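Local coordinates for peptidase (Yersinia bercovieri, PDB 5NYW), which is of unknown function but belongs to the proteasome family of Ntn hydrolases, as an ancestral beta-subunit (Anbu) related to the 20S proteasome and HslV, at residues Met6-Gly11 / Thr166-Ala171; Ala78-Ala83 / Arg126-Tyr131. One frame throughout, in Å; residues are numbered along the deposited sequence.

Contact 1 of 2, residues Met6-Gly11 / Thr166-Ala171; sequences MRLSSG and TPLDQA
L8 turns its CG anti to the carbonyl carbon, with chi1 at -42°, and so sends both methyls toward the start of helix 168-185. M6 has the same kind of first torsion, then runs extended to bring SD to the helix. Chi1 of L168 is -92°, which places both methyls over the S10-G11 end of the turn. The main touch is methyl to methyl: L8 CD1 lies 3.4 Å from A171 CB and 3.6 Å from L168 CD1. The other branch of L8, CD2, reaches T166 at an angle, 4.2 Å from T166 CB. M6 comes alongside A171, with SD 3.9 Å from A171 CB and 3.4 Å from A171 O. L168 straddles the far end of the turn. Its CD1 sits tightly against S10 OG at 3.1 Å, and its CD2 is 4.0 Å from G11 CA. G11 has no side chain, which leaves room for that methyl.

The turn has type I angles at S9 and S10. It is closed by a backbone bond from L8 N to G11 O and joins strands 2-7 and 11-23 as a beta hairpin. P167 is the N-cap residue of the helix. T166 OG1 is hydrogen-bonded to S163 N, and C174 and A175 extend the helix surface met by M6. The contact therefore packs a hairpin turn against the first turn of a helix. No hydrogen bond crosses it. Apolar burial and shape hold the pair, while the turn backbone is bonded within itself and to neighbours outside the contact (S9 with Y164, S10 with L200).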
loop_
_atom_site.group_PDB
_atom_site.type_symbol
_atom_site.label_atom_id
_atom_site.label_comp_id
_atom_site.label_asym_id
_atom_site.label_seq_id
_atom_site.Cartn_x
_atom_site.Cartn_y
_atom_site.Cartn_z
ATOM N N MET L 6 28.652 -4.961 35.889
ATOM C CA MET L 6 30.043 -5.061 35.491
ATOM C C MET L 6 30.431 -6.510 35.212
ATOM O O MET L 6 30.131 -7.400 36.012
ATOM C CB MET L 6 30.953 -4.487 36.582
ATOM C CG MET L 6 30.669 -3.051 36.950
ATOM S SD MET L 6 31.401 -2.574 38.528
ATOM C CE MET L 6 31.091 -0.811 38.559
ATOM N N ARG L 7 31.059 -6.748 34.064
ATOM C CA ARG L 7 31.593 -8.070 33.741
ATOM C C ARG L 7 33.114 -8.089 33.799
ATOM O O ARG L 7 33.777 -7.491 32.952
ATOM C CB ARG L 7 31.127 -8.524 32.360
ATOM C CG ARG L 7 31.706 -9.854 31.899
ATOM C CD ARG L 7 31.282 -10.134 30.467
ATOM N NE ARG L 7 31.957 -11.293 29.879
ATOM C CZ ARG L 7 33.047 -11.228 29.117
ATOM N NH1 ARG L 7 33.570 -12.339 28.633
ATOM N NH2 ARG L 7 33.605 -10.055 28.828
ATOM N N LEU L 8 33.653 -8.821 34.769
ATOM C CA LEU L 8 35.089 -8.892 35.008
ATOM C C LEU L 8 35.567 -10.308 34.771
ATOM O O LEU L 8 34.752 -11.193 34.532
ATOM C CB LEU L 8 35.425 -8.464 36.429
ATOM C CG LEU L 8 34.647 -7.242 36.894
ATOM C CD1 LEU L 8 34.428 -7.339 38.381
ATOM C CD2 LEU L 8 35.388 -5.970 36.509
ATOM N N SER L 9 36.880 -10.516 34.814
ATOM C CA SER L 9 37.441 -11.844 34.586
ATOM C C SER L 9 36.995 -12.863 35.637
ATOM O O SER L 9 36.818 -14.046 35.327
ATOM C CB SER L 9 38.969 -11.775 34.522
ATOM O OG SER L 9 39.506 -11.188 35.688
ATOM N N SER L 10 36.833 -12.405 36.877
ATOM C CA SER L 10 36.509 -13.293 37.996
ATOM C C SER L 10 35.017 -13.389 38.350
ATOM O O SER L 10 34.636 -14.189 39.203
ATOM C CB SER L 10 37.307 -12.862 39.236
ATOM O OG SER L 10 37.220 -11.466 39.451
ATOM N N GLY L 11 34.177 -12.576 37.716
ATOM C CA GLY L 11 32.748 -12.576 38.000
ATOM C C GLY L 11 31.984 -11.328 37.566
ATOM O O GLY L 11 32.511 -10.466 36.858
ATOM N N THR L 166 39.792 -5.874 37.297
ATOM C CA THR L 166 39.486 -5.439 38.653
ATOM C C THR L 166 38.850 -6.594 39.405
ATOM O O THR L 166 37.886 -7.184 38.934
ATOM C CB THR L 166 38.502 -4.219 38.674
ATOM O OG1 THR L 166 39.075 -3.101 37.989
ATOM C CG2 THR L 166 38.151 -3.797 40.101
ATOM N N PRO L 167 39.381 -6.922 40.582
ATOM C CA PRO L 167 38.784 -7.966 41.425
ATOM C C PRO L 167 37.356 -7.602 41.852
ATOM O O PRO L 167 37.038 -6.412 41.917
ATOM C CB PRO L 167 39.728 -8.033 42.634
ATOM C CG PRO L 167 40.580 -6.818 42.554
ATOM C CD PRO L 167 40.665 -6.442 41.112
ATOM N N LEU L 168 36.513 -8.605 42.101
ATOM C CA LEU L 168 35.103 -8.376 42.416
ATOM C C LEU L 168 34.822 -7.396 43.553
ATOM O O LEU L 168 33.928 -6.562 43.422
ATOM C CB LEU L 168 34.389 -9.693 42.730
ATOM C CG LEU L 168 33.700 -10.412 41.570
ATOM C CD1 LEU L 168 34.511 -10.325 40.302
ATOM C CD2 LEU L 168 33.404 -11.858 41.929
ATOM N N ASP L 169 35.543 -7.488 44.667
ATOM C CA ASP L 169 35.237 -6.600 45.791
ATOM C C ASP L 169 35.480 -5.142 45.430
ATOM O O ASP L 169 34.714 -4.265 45.833
ATOM C CB ASP L 169 36.033 -6.979 47.027
ATOM C CG ASP L 169 35.464 -8.186 47.722
ATOM O OD1 ASP L 169 34.508 -8.782 47.181
ATOM O OD2 ASP L 169 35.959 -8.528 48.817
ATOM N N GLN L 170 36.513 -4.891 44.635
ATOM C CA GLN L 170 36.793 -3.536 44.205
ATOM C C GLN L 170 35.746 -3.064 43.197
ATOM O O GLN L 170 35.439 -1.871 43.134
ATOM C CB GLN L 170 38.188 -3.435 43.593
ATOM C CG GLN L 170 39.333 -3.637 44.556
ATOM C CD GLN L 170 40.657 -3.264 43.915
ATOM O OE1 GLN L 170 40.732 -3.046 42.705
ATOM N NE2 GLN L 170 41.703 -3.165 44.725
ATOM N N ALA L 171 35.221 -3.983 42.389
ATOM C CA ALA L 171 34.151 -3.638 41.451
ATOM C C ALA L 171 32.877 -3.230 42.175
ATOM O O ALA L 171 32.224 -2.248 41.827
ATOM C CB ALA L 171 33.871 -4.784 40.536
#

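Contact 2 of 2, residues Ala78-Ala83 / Arg126-Tyr131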
loop_
_atom_site.group_PDB
_atom_site.type_symbol
_atom_site.label_atom_id
_atom_site.label_comp_id
_atom_site.label_asym_id
_atom_site.label_seq_id
_atom_site.Cartn_x
_atom_site.Cartn_y
_atom_site.Cartn_z
ATOM N N ALA L 78 19.560 -22.296 25.966
ATOM C CA ALA L 78 20.851 -22.979 26.077
ATOM C C ALA L 78 22.011 -22.038 26.424
ATOM O O ALA L 78 22.972 -22.456 27.070
ATOM C CB ALA L 78 21.154 -23.743 24.794
ATOM N N SER L 79 21.924 -20.782 25.986
ATOM C CA SER L 79 22.979 -19.793 26.235
ATOM C C SER L 79 22.417 -18.422 26.628
ATOM O O SER L 79 21.229 -18.146 26.470
ATOM C CB SER L 79 23.873 -19.640 25.003
ATOM O OG SER L 79 23.161 -19.059 23.925
ATOM N N MET L 80 23.290 -17.571 27.148
ATOM C CA MET L 80 22.927 -16.217 27.522
ATOM C C MET L 80 22.498 -15.421 26.291
ATOM O O MET L 80 21.656 -14.524 26.379
ATOM C CB MET L 80 24.108 -15.531 28.208
ATOM C CG MET L 80 23.758 -14.320 29.053
ATOM S SD MET L 80 22.774 -14.827 30.454
ATOM C CE MET L 80 23.927 -15.990 31.153
ATOM N N TYR L 81 23.065 -15.769 25.139
ATOM C CA TYR L 81 22.706 -15.112 23.892
ATOM C C TYR L 81 21.234 -15.341 23.561
ATOM O O TYR L 81 20.549 -14.423 23.091
ATOM C CB TYR L 81 23.591 -15.604 22.731
ATOM C CG TYR L 81 23.264 -14.886 21.452
ATOM C CD1 TYR L 81 22.282 -15.378 20.593
ATOM C CD2 TYR L 81 23.900 -13.689 21.120
ATOM C CE1 TYR L 81 21.943 -14.709 19.433
ATOM C CE2 TYR L 81 23.578 -13.012 19.952
ATOM C CZ TYR L 81 22.587 -13.536 19.112
ATOM O OH TYR L 81 22.226 -12.897 17.946
ATOM N N GLU L 82 20.762 -16.571 23.789
ATOM C CA GLU L 82 19.362 -16.930 23.555
ATOM C C GLU L 82 18.476 -16.265 24.588
ATOM O O GLU L 82 17.370 -15.837 24.296
ATOM C CB GLU L 82 19.167 -18.450 23.614
ATOM C CG GLU L 82 19.949 -19.233 22.567
ATOM C CD GLU L 82 19.650 -20.718 22.619
ATOM O OE1 GLU L 82 18.848 -21.128 23.487
ATOM O OE2 GLU L 82 20.232 -21.479 21.812
ATOM N N ALA L 83 18.994 -16.143 25.800
ATOM C CA ALA L 83 18.282 -15.438 26.846
ATOM C C ALA L 83 18.061 -13.982 26.411
ATOM O O ALA L 83 16.983 -13.426 26.607
ATOM C CB ALA L 83 19.044 -15.512 28.135
ATOM N N ARG L 126 28.405 -13.746 30.837
ATOM C CA ARG L 126 27.957 -12.881 29.750
ATOM C C ARG L 126 27.053 -11.776 30.293
ATOM O O ARG L 126 26.306 -11.981 31.247
ATOM C CB ARG L 126 27.247 -13.693 28.667
ATOM C CG ARG L 126 28.128 -14.770 28.087
ATOM C CD ARG L 126 27.504 -15.510 26.915
ATOM N NE ARG L 126 27.557 -14.743 25.674
ATOM C CZ ARG L 126 27.203 -15.233 24.491
ATOM N NH1 ARG L 126 26.794 -16.495 24.400
ATOM N NH2 ARG L 126 27.283 -14.478 23.398
ATOM N N LEU L 127 27.157 -10.595 29.694
ATOM C CA LEU L 127 26.402 -9.412 30.115
ATOM C C LEU L 127 25.866 -8.661 28.898
ATOM O O LEU L 127 26.631 -8.376 27.985
ATOM C CB LEU L 127 27.284 -8.484 30.950
ATOM C CG LEU L 127 26.726 -7.102 31.306
ATOM C CD1 LEU L 127 25.486 -7.227 32.158
ATOM C CD2 LEU L 127 27.783 -6.213 31.976
ATOM N N PHE L 128 24.565 -8.356 28.879
ATOM C CA PHE L 128 23.929 -7.658 27.747
ATOM C C PHE L 128 23.194 -6.390 28.158
ATOM O O PHE L 128 22.711 -6.259 29.295
ATOM C CB PHE L 128 22.899 -8.541 26.993
ATOM C CG PHE L 128 23.487 -9.765 26.313
ATOM C CD1 PHE L 128 23.889 -10.876 27.048
ATOM C CD2 PHE L 128 23.708 -9.763 24.946
ATOM C CE1 PHE L 128 24.433 -11.986 26.423
ATOM C CE2 PHE L 128 24.272 -10.853 24.323
ATOM C CZ PHE L 128 24.635 -11.971 25.061
ATOM N N HIS L 129 23.116 -5.454 27.217
ATOM C CA HIS L 129 22.236 -4.301 27.336
ATOM C C HIS L 129 21.137 -4.414 26.280
ATOM O O HIS L 129 21.430 -4.317 25.096
ATOM C CB HIS L 129 23.043 -2.985 27.193
ATOM C CG HIS L 129 22.205 -1.741 27.137
ATOM N ND1 HIS L 129 22.760 -0.475 27.088
ATOM C CD2 HIS L 129 20.865 -1.551 27.090
ATOM C CE1 HIS L 129 21.803 0.427 27.035
ATOM N NE2 HIS L 129 20.639 -0.201 27.027
ATOM N N ILE L 130 19.883 -4.581 26.712
ATOM C CA ILE L 130 18.735 -4.674 25.795
ATOM C C ILE L 130 18.079 -3.300 25.618
ATOM O O ILE L 130 17.718 -2.652 26.594
ATOM C CB ILE L 130 17.641 -5.691 26.286
ATOM C CG1 ILE L 130 18.201 -7.114 26.438
ATOM C CG2 ILE L 130 16.476 -5.779 25.300
ATOM C CD1 ILE L 130 18.788 -7.422 27.786
ATOM N N TYR L 131 17.892 -2.891 24.364
ATOM C CA TYR L 131 17.342 -1.588 23.997
ATOM C C TYR L 131 15.822 -1.663 23.831
ATOM O O TYR L 131 15.275 -2.769 23.760
ATOM C CB TYR L 131 17.959 -1.109 22.681
ATOM C CG TYR L 131 19.445 -0.844 22.670
ATOM C CD1 TYR L 131 19.985 0.271 23.307
ATOM C CD2 TYR L 131 20.307 -1.690 21.983
ATOM C CE1 TYR L 131 21.337 0.511 23.278
ATOM C CE2 TYR L 131 21.649 -1.452 21.948
ATOM C CZ TYR L 131 22.161 -0.355 22.594
ATOM O OH TYR L 131 23.507 -0.118 22.542
#
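Y81 OH is the best-held polar atom, gripped by two hydrogen bonds with a neighbouring subunit, to its S57 OG and its R97 NH1. R126 has its own anchor, a salt bridge from NE to E138 OE2. Inside the subunit the contact is made by carbon and flat groups. R126 bends at chi3 (77°), and its guanidinium lies by Y81 CB, its plane 28° from that of the Y81 ring, which NH2 approaches obliquely. R126 NH1 is 3.7 Å from Y81 CB, and Y81 N stands above one guanidinium face, offset toward the rim. M80 and R126 run alongside one another in opposite senses, with M80 CG 3.6 Å from R126 CB. The same M80 CG meets the edge of the F128 ring, 3.6 Å from CE1. The tip of that ring, CZ, is 3.9 Å from Y81 CA. Through these touches the start of helix 80-98 is laid on strand 126-130. S79 is the N-cap of the helix, and its OG takes a weak bond from E82 N. No hydrogen bond joins the two segments. Carbon packing, with the R126 guanidinium laid by Y81, makes the contact, while E138 holds R126 NE and a neighbouring subunit holds Y81 OH.

In the fold
Contacts 1 and 2 each join a helical layer to the adjoining sheet of the alpha-beta-beta-alpha sandwich of Ntn hydrolases. Contact 1 joins the sheet containing strands 2-7 and 11-23 to helix 168-185. Contact 2 joins the sheet containing strand 126-130 to helix 80-98. Their centres are about 19 Å apart. They meet between the sheets: L127, which points away from helix 80-98, brings CD2 to 3.9 Å from R7 N. R7 NE also bonds L125 O, just before strand 126-130. In sequence both segments of contact 2 fall between the two segments of contact 1. In active Ntn hydrolases the N-terminal residue is the nucleophile; by analogy strand 2-7 would lead away from such a site.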